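Long-range contacts in succinate dehydrogenase subunit D (Mycolicibacterium smegmatis MC2 51, PDB 6LUM), which probably helps anchor the succinate dehydrogenase complex in the membrane and pass electrons by way of haem to menaquinone: residues E19-R24 against A120-T125; L100-M105 against F139-G144. All coordinates share one frame; numbering follows the deposited sequence.

Contact 1: residues E19-R24 against A120-T125. With PIE (1,2-diacyl-sn-glycero-3-phosphoinositol), chain X.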
loop_
_atom_site.group_PDB
_atom_site.type_symbol
_atom_site.label_atom_id
_atom_site.label_comp_id
_atom_site.label_asym_id
_atom_site.label_seq_id
_atom_site.Cartn_x
_atom_site.Cartn_y
_atom_site.Cartn_z
ATOM N N GLU B 19 -23.335 -15.470 -3.342
ATOM C CA GLU B 19 -23.758 -14.639 -4.464
ATOM C C GLU B 19 -25.111 -14.014 -4.150
ATOM O O GLU B 19 -26.127 -14.713 -4.081
ATOM C CB GLU B 19 -23.814 -15.481 -5.734
ATOM C CG GLU B 19 -24.329 -14.763 -6.960
ATOM C CD GLU B 19 -24.594 -15.713 -8.110
ATOM O OE1 GLU B 19 -25.107 -15.263 -9.153
ATOM O OE2 GLU B 19 -24.291 -16.913 -7.967
ATOM N N ARG B 20 -25.126 -12.693 -3.954
ATOM C CA ARG B 20 -26.378 -11.983 -3.708
ATOM C C ARG B 20 -27.241 -11.960 -4.959
ATOM O O ARG B 20 -28.342 -12.522 -4.987
ATOM C CB ARG B 20 -26.082 -10.558 -3.237
ATOM C CG ARG B 20 -25.308 -10.490 -1.941
ATOM C CD ARG B 20 -26.162 -10.982 -0.796
ATOM N NE ARG B 20 -27.262 -10.065 -0.523
ATOM C CZ ARG B 20 -28.375 -10.404 0.118
ATOM N NH1 ARG B 20 -28.547 -11.650 0.536
ATOM N NH2 ARG B 20 -29.323 -9.499 0.327
ATOM N N GLU B 21 -26.748 -11.318 -6.011
ATOM C CA GLU B 21 -27.393 -11.288 -7.310
ATOM C C GLU B 21 -26.329 -11.481 -8.376
ATOM O O GLU B 21 -25.133 -11.511 -8.086
ATOM C CB GLU B 21 -28.149 -9.978 -7.533
ATOM C CG GLU B 21 -27.263 -8.753 -7.543
ATOM C CD GLU B 21 -28.043 -7.482 -7.793
ATOM O OE1 GLU B 21 -29.279 -7.566 -7.939
ATOM O OE2 GLU B 21 -27.420 -6.403 -7.857
ATOM N N HIS B 22 -26.773 -11.606 -9.626
ATOM C CA HIS B 22 -25.847 -11.949 -10.699
ATOM C C HIS B 22 -24.822 -10.849 -10.928
ATOM O O HIS B 22 -23.656 -11.132 -11.218
ATOM C CB HIS B 22 -26.619 -12.230 -11.983
ATOM C CG HIS B 22 -25.977 -13.263 -12.854
ATOM N ND1 HIS B 22 -25.860 -14.583 -12.480
ATOM C CD2 HIS B 22 -25.413 -13.168 -14.081
ATOM C CE1 HIS B 22 -25.253 -15.258 -13.438
ATOM N NE2 HIS B 22 -24.973 -14.423 -14.422
ATOM N N ASP B 23 -25.232 -9.595 -10.799
ATOM C CA ASP B 23 -24.366 -8.463 -11.092
ATOM C C ASP B 23 -23.452 -8.100 -9.934
ATOM O O ASP B 23 -22.660 -7.164 -10.065
ATOM C CB ASP B 23 -25.223 -7.257 -11.461
ATOM C CG ASP B 23 -26.034 -7.491 -12.707
ATOM O OD1 ASP B 23 -25.560 -8.228 -13.591
ATOM O OD2 ASP B 23 -27.158 -6.962 -12.796
ATOM N N ARG B 24 -23.538 -8.807 -8.814
ATOM C CA ARG B 24 -22.805 -8.446 -7.610
ATOM C C ARG B 24 -21.657 -9.415 -7.386
ATOM O O ARG B 24 -21.903 -10.604 -7.134
ATOM C CB ARG B 24 -23.742 -8.447 -6.402
ATOM C CG ARG B 24 -23.162 -7.814 -5.159
ATOM C CD ARG B 24 -23.466 -6.344 -5.118
ATOM N NE ARG B 24 -22.463 -5.589 -4.379
ATOM C CZ ARG B 24 -22.507 -5.369 -3.072
ATOM N NH1 ARG B 24 -23.505 -5.854 -2.353
ATOM N NH2 ARG B 24 -21.553 -4.665 -2.484
ATOM N N ALA B 120 -33.987 0.266 -1.069
ATOM C CA ALA B 120 -33.860 -0.642 -2.199
ATOM C C ALA B 120 -32.906 -1.772 -1.859
ATOM O O ALA B 120 -31.773 -1.528 -1.441
ATOM C CB ALA B 120 -33.366 0.103 -3.428
ATOM N N ARG B 121 -33.356 -3.011 -2.057
ATOM C CA ARG B 121 -32.575 -4.170 -1.641
ATOM C C ARG B 121 -31.550 -4.580 -2.685
ATOM O O ARG B 121 -30.454 -5.021 -2.335
ATOM C CB ARG B 121 -33.496 -5.343 -1.341
ATOM C CG ARG B 121 -34.456 -5.101 -0.216
ATOM C CD ARG B 121 -35.145 -6.373 0.158
ATOM N NE ARG B 121 -36.221 -6.155 1.106
ATOM C CZ ARG B 121 -37.474 -5.929 0.752
ATOM N NH1 ARG B 121 -37.797 -5.886 -0.524
ATOM N NH2 ARG B 121 -38.403 -5.744 1.669
ATOM N N LYS B 122 -31.889 -4.461 -3.961
ATOM C CA LYS B 122 -31.006 -4.855 -5.042
ATOM C C LYS B 122 -30.375 -3.637 -5.695
ATOM O O LYS B 122 -30.969 -2.559 -5.759
ATOM C CB LYS B 122 -31.763 -5.663 -6.086
ATOM C CG LYS B 122 -32.427 -6.890 -5.527
ATOM C CD LYS B 122 -33.058 -7.702 -6.623
ATOM C CE LYS B 122 -34.528 -7.923 -6.360
ATOM N NZ LYS B 122 -35.291 -8.079 -7.630
ATOM N N ASN B 123 -29.159 -3.825 -6.198
ATOM C CA ASN B 123 -28.448 -2.722 -6.824
ATOM C C ASN B 123 -29.067 -2.336 -8.155
ATOM O O ASN B 123 -28.968 -1.179 -8.566
ATOM C CB ASN B 123 -26.987 -3.091 -7.010
ATOM C CG ASN B 123 -26.322 -3.453 -5.719
ATOM O OD1 ASN B 123 -26.260 -4.619 -5.355
ATOM N ND2 ASN B 123 -25.822 -2.457 -5.011
ATOM N N VAL B 124 -29.733 -3.271 -8.825
ATOM C CA VAL B 124 -30.433 -2.930 -10.055
ATOM C C VAL B 124 -31.641 -2.059 -9.753
ATOM O O VAL B 124 -31.902 -1.071 -10.448
ATOM C CB VAL B 124 -30.830 -4.209 -10.802
ATOM C CG1 VAL B 124 -31.371 -3.870 -12.154
ATOM C CG2 VAL B 124 -29.647 -5.116 -10.929
ATOM N N THR B 125 -32.399 -2.408 -8.715
ATOM C CA THR B 125 -33.514 -1.568 -8.299
ATOM C C THR B 125 -33.034 -0.188 -7.899
ATOM O O THR B 125 -33.656 0.816 -8.244
ATOM C CB THR B 125 -34.256 -2.211 -7.137
ATOM O OG1 THR B 125 -34.532 -3.577 -7.448
ATOM C CG2 THR B 125 -35.549 -1.499 -6.900
HETATM P P PIE X . -43.300 -3.121 -3.053
HETATM O O11 PIE X . -44.339 -3.402 -1.811
HETATM O O12 PIE X . -43.940 -3.570 -4.334
HETATM O O13 PIE X . -43.015 -1.644 -3.141
HETATM O O14 PIE X . -41.889 -3.961 -2.782
HETATM C C1 PIE X . -45.647 -2.923 -1.947
HETATM C C2 PIE X . -46.579 -3.911 -1.274
HETATM C C3 PIE X . -45.979 -4.340 0.068
HETATM O O31 PIE X . -45.786 -3.192 0.869
HETATM O O32 PIE X . -47.154 -3.920 2.488
HETATM C C31 PIE X . -46.778 -3.006 1.845
HETATM C C32 PIE X . -47.381 -1.611 2.071
HETATM C C33 PIE X . -48.852 -1.548 1.643
HETATM C C34 PIE X . -49.213 -0.239 0.937
HETATM C C35 PIE X . -50.702 -0.168 0.581
HETATM C C36 PIE X . -51.459 0.922 1.330
HETATM C C37 PIE X . -52.835 1.189 0.717
HETATM C C38 PIE X . -52.966 2.599 0.152
HETATM C C39 PIE X . -53.129 2.645 -1.364
HETATM C C40 PIE X . -51.843 2.275 -2.103
HETATM C C41 PIE X . -52.095 1.804 -3.534
HETATM O O21 PIE X . -47.831 -3.292 -1.075
HETATM O O22 PIE X . -49.270 -4.489 -2.321
HETATM C C21 PIE X . -48.748 -3.444 -2.141
HETATM C C22 PIE X . -49.076 -2.247 -3.069
HETATM C C23 PIE X . -48.223 -2.258 -4.357
HETATM C C24 PIE X . -47.484 -0.917 -4.591
HETATM C C25 PIE X . -46.018 -1.103 -5.035
HETATM C C26 PIE X . -45.382 0.217 -5.509
HETATM C C27 PIE X . -46.411 1.137 -6.169
HETATM C C28 PIE X . -46.183 2.616 -5.865
HETATM C C29 PIE X . -47.480 3.421 -6.035
HETATM C C47 PIE X . -48.608 2.916 -5.591
HETATM C C48 PIE X . -49.913 3.697 -5.757
HETATM C C49 PIE X . -50.536 3.484 -7.131
HETATM C C50 PIE X . -51.042 4.779 -7.757
HETATM C C51 PIE X . -50.461 5.018 -9.140
HETATM C "C1'" PIE X . -41.140 -7.570 -2.112
HETATM C "C2'" PIE X . -40.999 -7.483 -0.579
HETATM C "C3'" PIE X . -41.887 -6.395 0.043
HETATM C "C4'" PIE X . -41.669 -5.061 -0.659
HETATM C "C5'" PIE X . -41.986 -5.206 -2.141
HETATM C "C6'" PIE X . -41.007 -6.199 -2.780
HETATM O "O1'" PIE X . -40.155 -8.427 -2.636
HETATM O "O2'" PIE X . -41.326 -8.728 -0.012
HETATM O "O3'" PIE X . -41.538 -6.234 1.383
HETATM O "O4'" PIE X . -40.312 -4.758 -0.533
HETATM O "O6'" PIE X . -41.298 -6.324 -4.144
#
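Glu21 meets Lys122, Asn123 and Val124 with a side chain whose CG sits between the backbone N and the carbonyl carbon (chi1 63°) and whose CD continues straight on (chi2 179°). The carboxylate lies across the start of helix 123-149, where Lys122 is the N-cap residue. Its two oxygens divide the work: OE1 lies 3.6 Å from Lys122 CB and 3.9 Å from Val124 CG2, while OE2 comes to 3.4 Å from Asn123 CB. The same Glu21 OE2 stands 3.5 Å from Asn123 N, in the first turn of the helix.

The loop presents this face as a type I beta turn from Glu21 to Arg24, closed by Arg24 N bonding to Glu21 O at 3.2 Å. Asp23, on the same turn, brings OD2 to 3.6 Å from Val124 CG2, its side chain crossing the valine at about a right angle. Phe259 of subunit B packs on Asp23, Asn123 and Val124, so that subunit covers this side of the contact. Arg24 CG is anti to the backbone N (chi1 -168°), and the bend at chi2 sets CD; the side chain lies across that of Asn123 at about a right angle.

On the lipid side, Arg121 leads away from the loop. Its NH1 gives a hydrogen bond to O4' of the phosphoinositol at 2.8 Å, its NH2 one to O3', and it also forms a salt bridge with cardiolipin. Lys122 runs toward the same cardiolipin, but the covalent link modelled there is doubtful.

The two acids of the turn are thus met differently: the partial positive charge of the helix start probably steadies the Glu21 carboxylate, whereas the charge of Asp23 is met by a salt bridge to Arg255 of subunit B, which ties the turn to the neighbouring subunit.

Contact 2: residues L100-M105 against F139-G144; sequences LLWLAM and FTLVLG. With HEM (protoporphyrin IX containing Fe), chain S.
Leu141 fills the tight centre of this contact, pushing its CD2 among Leu101, Trp102 and Met105. That methyl lies 3.7 Å from Met105 CB. It also makes a CH-pi contact over the face of the Trp102 five-membered ring, with CD2 4.0 Å from the ring centroid. Deeper in, Leu101 CD2 settles 3.7 Å from Gly144 C, where no side chain intervenes, and Met105, bent at chi2 and chi3, folds its CE back to 3.6 Å from Thr140 CG2. The segments belong to consecutive transmembrane helices, 91-119 and 123-149, paired as an antiparallel helical hairpin; their local axes run at 176° and stay 10.2 Å apart. Haem borders the buried end, with its CMD methyl 3.4 Å from Leu101 N. The contrast between the two sides is one of exposure: Leu101, Met105, Thr140 and Leu141 are buried, whereas Trp102 is partly exposed and its side chain is touched by menaquinone. Leu141 CD1 reaches the six-membered ring of this indole near CZ3. Ser145 OG bonds to Trp102 NE1, which should help fix how the indole is turned.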
loop_
_atom_site.group_PDB
_atom_site.type_symbol
_atom_site.label_atom_id
_atom_site.label_comp_id
_atom_site.label_asym_id
_atom_site.label_seq_id
_atom_site.Cartn_x
_atom_site.Cartn_y
_atom_site.Cartn_z
ATOM N N LEU B 100 -37.139 29.240 -4.781
ATOM C CA LEU B 100 -37.941 28.203 -4.152
ATOM C C LEU B 100 -37.946 26.935 -4.989
ATOM O O LEU B 100 -37.694 25.848 -4.474
ATOM C CB LEU B 100 -39.355 28.721 -3.922
ATOM C CG LEU B 100 -40.414 27.854 -3.265
ATOM C CD1 LEU B 100 -39.899 27.232 -2.020
ATOM C CD2 LEU B 100 -41.583 28.701 -2.953
ATOM N N LEU B 101 -38.194 27.054 -6.293
ATOM C CA LEU B 101 -38.209 25.878 -7.158
ATOM C C LEU B 101 -36.884 25.145 -7.127
ATOM O O LEU B 101 -36.841 23.933 -6.913
ATOM C CB LEU B 101 -38.550 26.281 -8.587
ATOM C CG LEU B 101 -38.426 25.217 -9.669
ATOM C CD1 LEU B 101 -39.659 24.375 -9.731
ATOM C CD2 LEU B 101 -38.210 25.892 -10.970
ATOM N N TRP B 102 -35.785 25.863 -7.328
ATOM C CA TRP B 102 -34.500 25.184 -7.443
ATOM C C TRP B 102 -34.064 24.580 -6.117
ATOM O O TRP B 102 -33.707 23.399 -6.057
ATOM C CB TRP B 102 -33.458 26.146 -8.001
ATOM C CG TRP B 102 -33.532 26.145 -9.471
ATOM C CD1 TRP B 102 -34.392 26.845 -10.234
ATOM C CD2 TRP B 102 -32.765 25.342 -10.363
ATOM N NE1 TRP B 102 -34.203 26.554 -11.551
ATOM C CE2 TRP B 102 -33.202 25.632 -11.657
ATOM C CE3 TRP B 102 -31.736 24.419 -10.193
ATOM C CZ2 TRP B 102 -32.650 25.036 -12.778
ATOM C CZ3 TRP B 102 -31.192 23.829 -11.303
ATOM C CH2 TRP B 102 -31.648 24.138 -12.578
ATOM N N LEU B 103 -34.108 25.356 -5.035
ATOM C CA LEU B 103 -33.717 24.829 -3.736
ATOM C C LEU B 103 -34.602 23.668 -3.321
ATOM O O LEU B 103 -34.106 22.645 -2.850
ATOM C CB LEU B 103 -33.765 25.931 -2.688
ATOM C CG LEU B 103 -32.612 26.924 -2.702
ATOM C CD1 LEU B 103 -32.762 27.878 -1.570
ATOM C CD2 LEU B 103 -31.301 26.214 -2.609
ATOM N N ALA B 104 -35.918 23.798 -3.491
ATOM C CA ALA B 104 -36.823 22.752 -3.044
ATOM C C ALA B 104 -36.643 21.478 -3.844
ATOM O O ALA B 104 -36.654 20.388 -3.275
ATOM C CB ALA B 104 -38.262 23.232 -3.135
ATOM N N MET B 105 -36.463 21.580 -5.161
ATOM C CA MET B 105 -36.313 20.367 -5.949
ATOM C C MET B 105 -34.988 19.681 -5.671
ATOM O O MET B 105 -34.946 18.457 -5.575
ATOM C CB MET B 105 -36.453 20.659 -7.438
ATOM C CG MET B 105 -37.861 20.959 -7.907
ATOM S SD MET B 105 -39.155 19.963 -7.161
ATOM C CE MET B 105 -38.903 18.390 -7.953
ATOM N N PHE B 139 -37.267 16.897 -15.161
ATOM C CA PHE B 139 -38.472 17.342 -15.846
ATOM C C PHE B 139 -39.137 18.480 -15.094
ATOM O O PHE B 139 -39.506 19.497 -15.688
ATOM C CB PHE B 139 -39.442 16.182 -16.009
ATOM C CG PHE B 139 -40.731 16.563 -16.661
ATOM C CD1 PHE B 139 -40.741 17.140 -17.913
ATOM C CD2 PHE B 139 -41.932 16.340 -16.026
ATOM C CE1 PHE B 139 -41.924 17.488 -18.514
ATOM C CE2 PHE B 139 -43.116 16.684 -16.627
ATOM C CZ PHE B 139 -43.112 17.257 -17.869
ATOM N N THR B 140 -39.295 18.331 -13.781
ATOM C CA THR B 140 -39.942 19.383 -13.007
ATOM C C THR B 140 -39.117 20.662 -13.000
ATOM O O THR B 140 -39.670 21.757 -13.114
ATOM C CB THR B 140 -40.202 18.898 -11.590
ATOM O OG1 THR B 140 -41.272 17.955 -11.615
ATOM C CG2 THR B 140 -40.600 20.036 -10.714
ATOM N N LEU B 141 -37.796 20.550 -12.906
ATOM C CA LEU B 141 -36.963 21.745 -12.919
ATOM C C LEU B 141 -37.041 22.472 -14.252
ATOM O O LEU B 141 -37.175 23.696 -14.276
ATOM C CB LEU B 141 -35.520 21.389 -12.594
ATOM C CG LEU B 141 -35.189 21.284 -11.115
ATOM C CD1 LEU B 141 -33.758 20.905 -10.940
ATOM C CD2 LEU B 141 -35.453 22.583 -10.458
ATOM N N VAL B 142 -36.970 21.753 -15.375
ATOM C CA VAL B 142 -37.011 22.464 -16.650
ATOM C C VAL B 142 -38.399 23.027 -16.920
ATOM O O VAL B 142 -38.525 24.114 -17.483
ATOM C CB VAL B 142 -36.527 21.582 -17.818
ATOM C CG1 VAL B 142 -35.210 20.931 -17.484
ATOM C CG2 VAL B 142 -37.552 20.563 -18.204
ATOM N N LEU B 143 -39.458 22.347 -16.487
ATOM C CA LEU B 143 -40.795 22.881 -16.713
ATOM C C LEU B 143 -41.047 24.121 -15.867
ATOM O O LEU B 143 -41.573 25.126 -16.361
ATOM C CB LEU B 143 -41.832 21.809 -16.419
ATOM C CG LEU B 143 -43.241 22.149 -16.864
ATOM C CD1 LEU B 143 -43.247 22.468 -18.333
ATOM C CD2 LEU B 143 -44.157 20.997 -16.560
ATOM N N GLY B 144 -40.679 24.079 -14.588
ATOM C CA GLY B 144 -40.842 25.249 -13.752
ATOM C C GLY B 144 -39.999 26.414 -14.213
ATOM O O GLY B 144 -40.459 27.556 -14.229
HETATM C CHA HEM S . -46.070 28.002 -7.385
HETATM C CHB HEM S . -50.006 27.907 -4.613
HETATM C CHC HEM S . -47.620 25.197 -1.496
HETATM C CHD HEM S . -43.565 25.693 -4.078
HETATM C C1A HEM S . -47.260 28.207 -6.756
HETATM C C2A HEM S . -48.042 29.358 -7.122
HETATM C C3A HEM S . -49.124 29.325 -6.370
HETATM C C4A HEM S . -49.025 28.168 -5.521
HETATM C CMA HEM S . -50.319 30.290 -6.321
HETATM C CAA HEM S . -47.561 30.336 -8.225
HETATM C CBA HEM S . -48.059 31.774 -8.154
HETATM C CGA HEM S . -47.015 32.686 -7.592
HETATM O O1A HEM S . -47.354 33.829 -7.215
HETATM O O2A HEM S . -45.846 32.270 -7.508
HETATM C C1B HEM S . -49.721 27.143 -3.539
HETATM C C2B HEM S . -50.662 26.730 -2.555
HETATM C C3B HEM S . -50.003 25.977 -1.677
HETATM C C4B HEM S . -48.629 25.886 -2.115
HETATM C CMB HEM S . -52.137 27.164 -2.591
HETATM C CAB HEM S . -50.534 25.262 -0.424
HETATM C CBB HEM S . -51.824 24.983 -0.243
HETATM C C1C HEM S . -46.326 25.100 -1.939
HETATM C C2C HEM S . -45.283 24.347 -1.296
HETATM C C3C HEM S . -44.167 24.494 -2.013
HETATM C C4C HEM S . -44.477 25.324 -3.130
HETATM C CMC HEM S . -45.509 23.548 0.001
HETATM C CAC HEM S . -42.750 23.926 -1.824
HETATM C CBC HEM S . -42.434 22.999 -0.924
HETATM C C1D HEM S . -43.871 26.357 -5.224
HETATM C C2D HEM S . -42.988 26.672 -6.302
HETATM C C3D HEM S . -43.665 27.316 -7.234
HETATM C C4D HEM S . -45.012 27.433 -6.759
HETATM C CMD HEM S . -41.515 26.304 -6.354
HETATM C CAD HEM S . -43.109 27.839 -8.565
HETATM C CBD HEM S . -43.855 27.160 -9.700
HETATM C CGD HEM S . -43.103 27.334 -10.975
HETATM O O1D HEM S . -43.629 26.946 -12.038
HETATM O O2D HEM S . -41.980 27.868 -10.918
HETATM N NA HEM S . -47.873 27.409 -5.780
HETATM N NB HEM S . -48.489 26.616 -3.263
HETATM N NC HEM S . -45.795 25.691 -3.058
HETATM N ND HEM S . -45.104 26.847 -5.527
HETATM FE FE HEM S . -46.823 26.594 -4.429
#

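Helix 123-149 serves both contacts: contact 1 uses its N-terminal end, contact 2 its membrane-spanning body. Their centres are 32 Å apart and their nearest atoms about 18 Å, so they do not touch, and their segments alternate along the chain. Contact 1 is a surface arrangement, about 24 Å from the centre of the chain, where the N-terminal loop, subunit B and lipid headgroups converge. Contact 2 lies only about 9 Å from that centre, buried beside haem and bordered by menaquinone. The same helix is therefore met at its start by charged and polar groups and further along by an apolar interface, running from lipid headgroups and subunit B at contact 1 to haem and menaquinone at contact 2.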